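Neuraminidase (Influenza A virus, PDB 4GDI) is a neuraminidase-like member of glycosyl hydrolase family 34, predicted to remove terminal sialic acids from glycoconjugates, although its putative active site has diverged. Local coordinates at residues A[43-53]-A[320-328]; A[114-125]-A[137-147]. All coordinates share one frame; numbering follows the deposited sequence.

In the fold
The two contacts join parts of one beta-propeller at different depths. Contact 1 (43-53 with 320-328), its centre about 9 Å from the centre of the chain, brings together strands of two different sheets far apart in sequence, and water and side chains do the bonding there. Contact 2 (114-125 with 137-147), its centre about 20 Å from that of the chain, belongs largely to a single sheet: a beta hairpin supplies direct backbone bonds, and the loop after it folds back over that sheet. Contact 1 is marked by an arginine, a disulfide and an aromatic ring, contact 2 by a serine hydroxyl and an apolar cluster of Ile125, Leu145, Leu147 and the Phe137 ring. The two do not touch.

Contact 1 of 2, residues A[43-53]-A[320-328]. With GOL (glycerol), chain S; NO3 (nitrate ion), chain B.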
loop_
_atom_site.group_PDB
_atom_site.type_symbol
_atom_site.label_atom_id
_atom_site.label_comp_id
_atom_site.label_asym_id
_atom_site.label_seq_id
_atom_site.Cartn_x
_atom_site.Cartn_y
_atom_site.Cartn_z
ATOM N N ARG A 43 -3.382 -23.603 -8.649
ATOM C CA ARG A 43 -2.542 -23.545 -9.825
ATOM C C ARG A 43 -1.537 -22.403 -9.678
ATOM O O ARG A 43 -1.172 -21.741 -10.645
ATOM C CB ARG A 43 -3.393 -23.435 -11.095
ATOM C CG ARG A 43 -4.395 -24.596 -11.187
ATOM C CD ARG A 43 -4.862 -24.933 -12.595
ATOM N NE ARG A 43 -6.014 -24.133 -13.003
ATOM C CZ ARG A 43 -7.269 -24.339 -12.601
ATOM N NH1 ARG A 43 -7.558 -25.324 -11.755
ATOM N NH2 ARG A 43 -8.241 -23.548 -13.045
ATOM N N ALA A 44 -1.057 -22.227 -8.453
ATOM C CA ALA A 44 -0.136 -21.149 -8.148
ATOM C C ALA A 44 1.296 -21.502 -8.536
ATOM O O ALA A 44 1.666 -22.678 -8.660
ATOM C CB ALA A 44 -0.205 -20.768 -6.670
ATOM N N TYR A 45 2.092 -20.459 -8.747
ATOM C CA TYR A 45 3.514 -20.607 -9.029
ATOM C C TYR A 45 4.194 -19.271 -8.755
ATOM O O TYR A 45 3.529 -18.271 -8.496
ATOM C CB TYR A 45 3.754 -21.062 -10.479
ATOM C CG TYR A 45 3.169 -20.128 -11.532
ATOM C CD1 TYR A 45 1.847 -20.244 -11.923
ATOM C CD2 TYR A 45 3.945 -19.136 -12.120
ATOM C CE1 TYR A 45 1.298 -19.405 -12.876
ATOM C CE2 TYR A 45 3.411 -18.286 -13.089
ATOM C CZ TYR A 45 2.086 -18.430 -13.460
ATOM O OH TYR A 45 1.538 -17.604 -14.393
ATOM N N VAL A 46 5.516 -19.251 -8.829
ATOM C CA VAL A 46 6.258 -18.057 -8.484
ATOM C C VAL A 46 7.022 -17.535 -9.694
ATOM O O VAL A 46 7.532 -18.317 -10.493
ATOM C CB VAL A 46 7.264 -18.333 -7.335
ATOM C CG1 VAL A 46 8.128 -17.090 -7.093
ATOM C CG2 VAL A 46 6.537 -18.751 -6.050
ATOM N N SER A 47 7.131 -16.214 -9.810
ATOM C CA SER A 47 7.980 -15.608 -10.845
ATOM C C SER A 47 8.393 -14.214 -10.382
ATOM O O SER A 47 7.632 -13.532 -9.692
ATOM C CB SER A 47 7.232 -15.549 -12.189
ATOM O OG SER A 47 8.114 -15.351 -13.281
ATOM N N CYS A 48 9.591 -13.795 -10.767
ATOM C CA CYS A 48 10.199 -12.585 -10.215
ATOM C C CYS A 48 10.519 -11.534 -11.282
ATOM O O CYS A 48 10.796 -11.876 -12.444
ATOM C CB CYS A 48 11.504 -12.951 -9.497
ATOM S SG CYS A 48 11.448 -14.481 -8.504
ATOM N N ASP A 49 10.474 -10.262 -10.894
ATOM C CA ASP A 49 11.065 -9.218 -11.717
ATOM C C ASP A 49 12.514 -9.086 -11.275
ATOM O O ASP A 49 13.047 -10.023 -10.676
ATOM C CB ASP A 49 10.265 -7.882 -11.672
ATOM C CG ASP A 49 10.104 -7.298 -10.259
ATOM O OD1 ASP A 49 10.965 -7.503 -9.358
ATOM O OD2 ASP A 49 9.087 -6.602 -10.065
ATOM N N LEU A 50 13.167 -7.962 -11.572
ATOM C CA LEU A 50 14.573 -7.797 -11.189
ATOM C C LEU A 50 14.751 -7.413 -9.724
ATOM O O LEU A 50 15.871 -7.323 -9.225
ATOM C CB LEU A 50 15.261 -6.747 -12.061
ATOM C CG LEU A 50 15.297 -7.026 -13.563
ATOM C CD1 LEU A 50 16.099 -5.940 -14.284
ATOM C CD2 LEU A 50 15.886 -8.392 -13.823
ATOM N N THR A 51 13.650 -7.202 -9.024
ATOM C CA THR A 51 13.719 -6.750 -7.644
ATOM C C THR A 51 13.156 -7.748 -6.646
ATOM O O THR A 51 13.776 -8.027 -5.621
ATOM C CB THR A 51 12.939 -5.439 -7.495
ATOM O OG1 THR A 51 13.652 -4.412 -8.173
ATOM C CG2 THR A 51 12.777 -5.066 -6.024
ATOM N N SER A 52 11.970 -8.267 -6.936
ATOM C CA SER A 52 11.304 -9.189 -6.021
ATOM C C SER A 52 10.461 -10.233 -6.755
ATOM O O SER A 52 10.343 -10.214 -7.985
ATOM C CB SER A 52 10.440 -8.411 -5.029
ATOM O OG SER A 52 9.480 -7.625 -5.707
ATOM N N CYS A 53 9.862 -11.136 -5.986
ATOM C CA CYS A 53 9.141 -12.262 -6.560
ATOM C C CYS A 53 7.674 -12.227 -6.166
ATOM O O CYS A 53 7.295 -11.614 -5.163
ATOM C CB CYS A 53 9.795 -13.570 -6.129
ATOM S SG CYS A 53 11.512 -13.662 -6.624
ATOM N N ARG A 320 1.679 -29.804 -5.805
ATOM C CA ARG A 320 2.446 -29.388 -6.987
ATOM C C ARG A 320 3.776 -28.760 -6.588
ATOM O O ARG A 320 3.904 -28.178 -5.504
ATOM C CB ARG A 320 1.627 -28.367 -7.806
ATOM C CG ARG A 320 0.304 -28.935 -8.408
ATOM C CD ARG A 320 -0.636 -27.862 -8.963
ATOM N NE ARG A 320 0.051 -26.920 -9.858
ATOM C CZ ARG A 320 0.476 -25.710 -9.502
ATOM N NH1 ARG A 320 0.269 -25.252 -8.273
ATOM N NH2 ARG A 320 1.099 -24.940 -10.390
ATOM N N SER A 321 4.767 -28.859 -7.468
ATOM C CA SER A 321 6.013 -28.140 -7.248
ATOM C C SER A 321 6.641 -27.783 -8.595
ATOM O O SER A 321 6.356 -28.415 -9.611
ATOM C CB SER A 321 6.978 -28.992 -6.400
ATOM O OG SER A 321 7.267 -30.234 -7.038
ATOM N N GLY A 322 7.509 -26.776 -8.613
ATOM C CA GLY A 322 8.166 -26.407 -9.861
ATOM C C GLY A 322 9.194 -25.331 -9.653
ATOM O O GLY A 322 9.322 -24.787 -8.552
ATOM N N PHE A 323 9.923 -25.016 -10.721
ATOM C CA PHE A 323 11.049 -24.105 -10.629
ATOM C C PHE A 323 10.657 -22.643 -10.662
ATOM O O PHE A 323 9.664 -22.264 -11.283
ATOM C CB PHE A 323 11.982 -24.304 -11.828
ATOM C CG PHE A 323 12.634 -25.646 -11.885
ATOM C CD1 PHE A 323 13.562 -26.015 -10.933
ATOM C CD2 PHE A 323 12.369 -26.508 -12.944
ATOM C CE1 PHE A 323 14.179 -27.239 -11.002
ATOM C CE2 PHE A 323 12.981 -27.728 -13.020
ATOM C CZ PHE A 323 13.900 -28.088 -12.051
ATOM N N PHE A 324 11.468 -21.818 -10.012
ATOM C CA PHE A 324 11.568 -20.406 -10.393
ATOM C C PHE A 324 13.008 -19.939 -10.209
ATOM O O PHE A 324 13.789 -20.561 -9.476
ATOM C CB PHE A 324 10.603 -19.510 -9.612
ATOM C CG PHE A 324 10.987 -19.280 -8.161
ATOM C CD1 PHE A 324 10.582 -20.158 -7.170
ATOM C CD2 PHE A 324 11.696 -18.144 -7.793
ATOM C CE1 PHE A 324 10.900 -19.921 -5.830
ATOM C CE2 PHE A 324 12.033 -17.898 -6.464
ATOM C CZ PHE A 324 11.624 -18.784 -5.475
ATOM N N GLN A 325 13.371 -18.872 -10.904
ATOM C CA GLN A 325 14.739 -18.364 -10.825
ATOM C C GLN A 325 14.755 -16.909 -10.380
ATOM O O GLN A 325 14.105 -16.059 -10.993
ATOM C CB GLN A 325 15.455 -18.488 -12.177
ATOM C CG GLN A 325 15.755 -19.913 -12.602
ATOM C CD GLN A 325 16.404 -19.967 -13.975
ATOM O OE1 GLN A 325 15.763 -19.672 -14.990
ATOM N NE2 GLN A 325 17.676 -20.307 -14.009
ATOM N N PRO A 326 15.504 -16.622 -9.306
ATOM C CA PRO A 326 15.756 -15.228 -8.933
ATOM C C PRO A 326 16.441 -14.533 -10.100
ATOM O O PRO A 326 17.258 -15.159 -10.765
ATOM C CB PRO A 326 16.722 -15.337 -7.752
ATOM C CG PRO A 326 16.602 -16.744 -7.258
ATOM C CD PRO A 326 16.220 -17.577 -8.445
ATOM N N LYS A 327 16.113 -13.279 -10.367
ATOM C CA LYS A 327 16.649 -12.632 -11.547
ATOM C C LYS A 327 17.483 -11.399 -11.246
ATOM O O LYS A 327 18.121 -10.856 -12.144
ATOM C CB LYS A 327 15.514 -12.281 -12.509
ATOM C CG LYS A 327 14.890 -13.523 -13.142
ATOM C CD LYS A 327 13.927 -13.195 -14.270
ATOM C CE LYS A 327 13.390 -14.494 -14.875
ATOM N NZ LYS A 327 12.278 -14.236 -15.806
ATOM N N GLY A 328 17.500 -10.971 -9.992
ATOM C CA GLY A 328 18.173 -9.728 -9.639
ATOM C C GLY A 328 19.282 -9.842 -8.613
ATOM O O GLY A 328 19.618 -8.850 -7.981
HETATM C C1 GOL S . 14.407 -10.873 -7.837
HETATM O O1 GOL S . 14.523 -11.534 -9.075
HETATM C C2 GOL S . 15.504 -11.325 -6.877
HETATM O O2 GOL S . 16.595 -11.924 -7.548
HETATM C C3 GOL S . 14.923 -12.269 -5.838
HETATM O O3 GOL S . 15.895 -12.578 -4.863
HETATM N N NO3 B . -1.362 -29.826 -11.712
HETATM O O1 NO3 B . -0.562 -28.729 -12.062
HETATM O O2 NO3 B . -2.742 -29.798 -11.979
HETATM O O3 NO3 B . -0.783 -30.941 -11.096
HETATM O O HOH W 1 7.429 -20.763 -11.586
HETATM O O HOH W 2 9.891 -13.652 -14.213
HETATM O O HOH W 3 11.663 -15.475 -11.861
#
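Strands 44-48 and 320-324, which meet through pairs such as Val46 with Phe324, run almost parallel (8° between their directions), but their axes come no closer than 6.8 Å, too wide for direct backbone pairing. Water fills part of the difference: one molecule donates to both Val46 O and Phe323 O, and another accepts from Cys48 N while donating to Gln325 O. At the Ala44 end of the contact Arg320 reaches across, and its long chain, bent at the third torsion, delivers the guanidinium end-on to one carbonyl. NH1 lies 3.0 Å from Ala44 O, on a lone pair, and NH2 lies 2.9 Å from the same Ala44 O, above the carbonyl plane. Arg43 CA sits over one face of the group. NE donates to a nitrate ion, probably from the crystallisation liquor, and NH1 also forms a salt bridge to Glu342.

Farther along, Phe324 holds CG between its backbone N and carbonyl carbon (chi1 73°), which turns the ring beneath Val46. CG1 of Val46 rests over its face, 3.7 Å from the centroid of the Phe324 ring. The Cys48-Cys53 disulfide meets this ring obliquely, Cys48 SG being 3.7 Å from Phe324 CD2. Lacking a side chain, Gly328 can bring its CA within 3.4 Å of Leu50 O. A glycerol, probably of the same origin as the nitrate, links Asp49 O, Lys327 N and Gly328 N, and also bonds Glu131 O of a neighbouring subunit.

Two propeller sheets are thus joined by a guanidinium that gives two N-H groups to one carbonyl oxygen, bridging waters and an aromatic-sulfur cluster, chemistry that tolerates a wide backbone gap.

Contact 2 of 2, residues A[114-125]-A[137-147]; sequences LVANGRDRNSFI and FSASRGGPLRL
Ile125 and Phe137 form an antiparallel hydrogen-bonded pair, with Ile125 N 2.8 Å from Phe137 O and Phe137 N 3.0 Å from Ile125 O. Next along, Ala139 N donates almost straight to Ser123 O (3.0 Å), carrying the bonding one residue past the strand pair Phe124-Ser138. Ser123 also serves the returning loop: with OG anti to its backbone N (chi1 174°), the small hydroxyl reaches Leu145 N at 2.9 Å through a bent bond. This serine therefore ties two separate points of 137-147, Ala139 and Leu145, to the same turn.

Near the tip of the loop Gly143, which has no side chain, directs its CA-H at Asp120 O, and Pro144, which follows a cis peptide, lays CB against Ser123 CB. The apolar half centres on Ile125. Its CB lies over the face of the Phe137 ring, toward the rim, and CG2 meets Phe137 CZ, while the CG1-CD1 arm runs on until CD1 packs 3.8 Å from Leu145 CB and 3.9 Å from Leu147 CG; the beta-branched side chain thus serves both the ring and the leucines. CD1 of Leu147 continues inward to 3.4 Å from Leu114 C, lying against the backbone of strand 111-117.

Strands 158-165 and 173-180 of the next sheet flank this cluster: Val163 meets Ile125, Val161 and Leu179 meet Leu114, and Tyr177 stacks on Phe137. Asp165 receives the backbone N-H groups of Ser140, Arg141 and Gly143, whereas Phe124 packs on Ile369 of a neighbouring subunit.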
loop_
_atom_site.group_PDB
_atom_site.type_symbol
_atom_site.label_atom_id
_atom_site.label_comp_id
_atom_site.label_asym_id
_atom_site.label_seq_id
_atom_site.Cartn_x
_atom_site.Cartn_y
_atom_site.Cartn_z
ATOM N N LEU A 114 0.491 -15.091 -20.122
ATOM C CA LEU A 114 -0.403 -15.864 -20.970
ATOM C C LEU A 114 -1.509 -16.499 -20.132
ATOM O O LEU A 114 -1.267 -17.009 -19.025
ATOM C CB LEU A 114 0.363 -16.971 -21.702
ATOM C CG LEU A 114 1.521 -16.590 -22.642
ATOM C CD1 LEU A 114 2.859 -16.532 -21.892
ATOM C CD2 LEU A 114 1.583 -17.595 -23.776
ATOM N N VAL A 115 -2.723 -16.469 -20.656
ATOM C CA VAL A 115 -3.851 -17.150 -20.014
ATOM C C VAL A 115 -4.655 -17.930 -21.038
ATOM O O VAL A 115 -4.735 -17.544 -22.216
ATOM C CB VAL A 115 -4.817 -16.175 -19.310
ATOM C CG1 VAL A 115 -4.189 -15.575 -18.052
ATOM C CG2 VAL A 115 -5.259 -15.090 -20.265
ATOM N N ALA A 116 -5.288 -19.006 -20.578
ATOM C CA ALA A 116 -6.166 -19.784 -21.436
ATOM C C ALA A 116 -7.594 -19.652 -20.934
ATOM O O ALA A 116 -7.831 -19.674 -19.726
ATOM C CB ALA A 116 -5.731 -21.231 -21.461
ATOM N N ASN A 117 -8.533 -19.459 -21.863
ATOM C CA ASN A 117 -9.955 -19.364 -21.528
ATOM C C ASN A 117 -10.804 -20.154 -22.524
ATOM O O ASN A 117 -10.355 -20.471 -23.629
ATOM C CB ASN A 117 -10.433 -17.909 -21.533
ATOM C CG ASN A 117 -9.934 -17.119 -20.334
ATOM O OD1 ASN A 117 -10.505 -17.179 -19.243
ATOM N ND2 ASN A 117 -8.868 -16.369 -20.541
ATOM N N GLY A 118 -12.038 -20.455 -22.129
ATOM C CA GLY A 118 -12.969 -21.157 -22.995
ATOM C C GLY A 118 -12.838 -22.658 -22.834
ATOM O O GLY A 118 -11.897 -23.151 -22.216
ATOM N N ARG A 119 -13.793 -23.392 -23.386
ATOM C CA ARG A 119 -13.843 -24.827 -23.174
ATOM C C ARG A 119 -13.656 -25.555 -24.495
ATOM O O ARG A 119 -14.161 -25.124 -25.535
ATOM C CB ARG A 119 -15.173 -25.224 -22.519
ATOM C CG ARG A 119 -15.495 -24.446 -21.237
ATOM C CD ARG A 119 -16.939 -24.687 -20.787
ATOM N NE ARG A 119 -17.556 -23.499 -20.187
ATOM C CZ ARG A 119 -17.610 -23.240 -18.880
ATOM N NH1 ARG A 119 -17.082 -24.077 -17.994
ATOM N NH2 ARG A 119 -18.200 -22.129 -18.453
ATOM N N ASP A 120 -12.908 -26.654 -24.443
ATOM C CA ASP A 120 -12.764 -27.540 -25.584
ATOM C C ASP A 120 -12.422 -26.757 -26.842
ATOM O O ASP A 120 -11.396 -26.086 -26.903
ATOM C CB ASP A 120 -14.064 -28.332 -25.782
ATOM C CG ASP A 120 -14.695 -28.762 -24.467
ATOM O OD1 ASP A 120 -13.965 -29.279 -23.592
ATOM O OD2 ASP A 120 -15.922 -28.563 -24.304
ATOM N N ARG A 121 -13.292 -26.833 -27.842
ATOM C CA ARG A 121 -13.041 -26.251 -29.147
ATOM C C ARG A 121 -13.022 -24.731 -29.096
ATOM O O ARG A 121 -12.508 -24.085 -30.012
ATOM C CB ARG A 121 -14.139 -26.719 -30.110
ATOM C CG ARG A 121 -13.723 -26.866 -31.559
ATOM C CD ARG A 121 -14.480 -28.021 -32.213
ATOM N NE ARG A 121 -13.893 -29.316 -31.867
ATOM C CZ ARG A 121 -12.945 -29.929 -32.576
ATOM N NH1 ARG A 121 -12.465 -29.378 -33.687
ATOM N NH2 ARG A 121 -12.474 -31.105 -32.175
ATOM N N ASN A 122 -13.593 -24.161 -28.037
ATOM C CA ASN A 122 -13.658 -22.708 -27.904
ATOM C C ASN A 122 -12.433 -22.122 -27.198
ATOM O O ASN A 122 -12.269 -20.903 -27.123
ATOM C CB ASN A 122 -14.920 -22.295 -27.140
ATOM C CG ASN A 122 -16.195 -22.461 -27.964
ATOM O OD1 ASN A 122 -16.149 -22.701 -29.172
ATOM N ND2 ASN A 122 -17.341 -22.316 -27.308
ATOM N N SER A 123 -11.573 -22.985 -26.675
ATOM C CA SER A 123 -10.430 -22.516 -25.910
ATOM C C SER A 123 -9.481 -21.638 -26.752
ATOM O O SER A 123 -9.174 -21.940 -27.910
ATOM C CB SER A 123 -9.672 -23.704 -25.301
ATOM O OG SER A 123 -8.469 -23.278 -24.670
ATOM N N PHE A 124 -9.014 -20.549 -26.158
ATOM C CA PHE A 124 -8.038 -19.702 -26.817
ATOM C C PHE A 124 -7.051 -19.149 -25.792
ATOM O O PHE A 124 -7.341 -19.072 -24.602
ATOM C CB PHE A 124 -8.730 -18.551 -27.566
ATOM C CG PHE A 124 -9.371 -17.545 -26.656
ATOM C CD1 PHE A 124 -10.583 -17.812 -26.055
ATOM C CD2 PHE A 124 -8.754 -16.328 -26.400
ATOM C CE1 PHE A 124 -11.166 -16.893 -25.206
ATOM C CE2 PHE A 124 -9.329 -15.414 -25.551
ATOM C CZ PHE A 124 -10.538 -15.694 -24.956
ATOM N N ILE A 125 -5.875 -18.771 -26.270
ATOM C CA ILE A 125 -4.883 -18.149 -25.423
ATOM C C ILE A 125 -4.732 -16.690 -25.827
ATOM O O ILE A 125 -4.800 -16.359 -27.022
ATOM C CB ILE A 125 -3.535 -18.924 -25.499
ATOM C CG1 ILE A 125 -3.627 -20.172 -24.617
ATOM C CG2 ILE A 125 -2.362 -18.037 -25.061
ATOM C CD1 ILE A 125 -2.478 -21.176 -24.804
ATOM N N PHE A 137 -4.240 -16.847 -29.926
ATOM C CA PHE A 137 -4.436 -17.965 -30.837
ATOM C C PHE A 137 -5.396 -18.996 -30.225
ATOM O O PHE A 137 -5.577 -19.052 -29.011
ATOM C CB PHE A 137 -3.099 -18.591 -31.253
ATOM C CG PHE A 137 -2.237 -19.028 -30.101
ATOM C CD1 PHE A 137 -2.350 -20.300 -29.583
ATOM C CD2 PHE A 137 -1.293 -18.171 -29.562
ATOM C CE1 PHE A 137 -1.542 -20.717 -28.522
ATOM C CE2 PHE A 137 -0.482 -18.574 -28.493
ATOM C CZ PHE A 137 -0.612 -19.852 -27.978
ATOM N N SER A 138 -6.022 -19.792 -31.081
ATOM C CA SER A 138 -7.082 -20.708 -30.664
ATOM C C SER A 138 -6.662 -22.165 -30.762
ATOM O O SER A 138 -5.742 -22.505 -31.497
ATOM C CB SER A 138 -8.316 -20.499 -31.543
ATOM O OG SER A 138 -8.817 -19.182 -31.423
ATOM N N ALA A 139 -7.363 -23.020 -30.031
ATOM C CA ALA A 139 -7.164 -24.456 -30.126
ATOM C C ALA A 139 -7.161 -24.895 -31.576
ATOM O O ALA A 139 -7.885 -24.338 -32.403
ATOM C CB ALA A 139 -8.267 -25.179 -29.384
ATOM N N SER A 140 -6.359 -25.902 -31.891
ATOM C CA SER A 140 -6.358 -26.449 -33.246
ATOM C C SER A 140 -6.440 -27.973 -33.259
ATOM O O SER A 140 -6.579 -28.576 -34.317
ATOM C CB SER A 140 -5.113 -25.984 -34.006
ATOM O OG SER A 140 -3.939 -26.553 -33.457
ATOM N N ARG A 141 -6.352 -28.591 -32.088
ATOM C CA ARG A 141 -6.417 -30.039 -31.991
ATOM C C ARG A 141 -7.546 -30.457 -31.058
ATOM O O ARG A 141 -7.508 -31.528 -30.450
ATOM C CB ARG A 141 -5.079 -30.593 -31.510
ATOM C CG ARG A 141 -3.926 -30.322 -32.468
ATOM C CD ARG A 141 -4.048 -31.162 -33.734
ATOM N NE ARG A 141 -2.782 -31.259 -34.456
ATOM C CZ ARG A 141 -2.355 -30.386 -35.368
ATOM N NH1 ARG A 141 -3.083 -29.320 -35.688
ATOM N NH2 ARG A 141 -1.185 -30.577 -35.965
ATOM N N GLY A 142 -8.555 -29.603 -30.939
ATOM C CA GLY A 142 -9.745 -29.945 -30.180
ATOM C C GLY A 142 -9.857 -29.269 -28.830
ATOM O O GLY A 142 -10.950 -29.202 -28.257
ATOM N N GLY A 143 -8.740 -28.768 -28.309
ATOM C CA GLY A 143 -8.759 -28.080 -27.033
ATOM C C GLY A 143 -8.953 -29.015 -25.866
ATOM O O GLY A 143 -9.069 -30.220 -26.048
ATOM N N PRO A 144 -8.939 -28.464 -24.648
ATOM C CA PRO A 144 -8.635 -27.046 -24.434
ATOM C C PRO A 144 -7.145 -26.772 -24.575
ATOM O O PRO A 144 -6.329 -27.677 -24.384
ATOM C CB PRO A 144 -9.067 -26.823 -22.985
ATOM C CG PRO A 144 -8.838 -28.147 -22.328
ATOM C CD PRO A 144 -9.146 -29.186 -23.380
ATOM N N LEU A 145 -6.779 -25.557 -24.949
ATOM C CA LEU A 145 -5.397 -25.134 -24.792
ATOM C C LEU A 145 -5.055 -25.084 -23.308
ATOM O O LEU A 145 -5.886 -24.692 -22.485
ATOM C CB LEU A 145 -5.160 -23.783 -25.448
ATOM C CG LEU A 145 -5.287 -23.817 -26.964
ATOM C CD1 LEU A 145 -5.183 -22.412 -27.511
ATOM C CD2 LEU A 145 -4.235 -24.727 -27.589
ATOM N N ARG A 146 -3.837 -25.510 -22.988
ATOM C CA ARG A 146 -3.390 -25.639 -21.610
ATOM C C ARG A 146 -2.022 -24.999 -21.420
ATOM O O ARG A 146 -1.058 -25.356 -22.093
ATOM C CB ARG A 146 -3.335 -27.120 -21.211
ATOM C CG ARG A 146 -4.674 -27.833 -21.409
ATOM C CD ARG A 146 -4.638 -29.265 -20.942
ATOM N NE ARG A 146 -3.784 -30.173 -21.706
ATOM C CZ ARG A 146 -4.071 -30.674 -22.907
ATOM N NH1 ARG A 146 -5.149 -30.278 -23.576
ATOM N NH2 ARG A 146 -3.249 -31.555 -23.463
ATOM N N LEU A 147 -1.970 -24.022 -20.521
ATOM C CA LEU A 147 -0.715 -23.429 -20.072
ATOM C C LEU A 147 -0.190 -24.148 -18.822
ATOM O O LEU A 147 -0.971 -24.696 -18.048
ATOM C CB LEU A 147 -0.925 -21.941 -19.823
ATOM C CG LEU A 147 -1.119 -21.183 -21.142
ATOM C CD1 LEU A 147 -1.812 -19.810 -20.987
ATOM C CD2 LEU A 147 0.239 -21.003 -21.800
HETATM O O HOH W 4 -12.827 -31.177 -29.002
#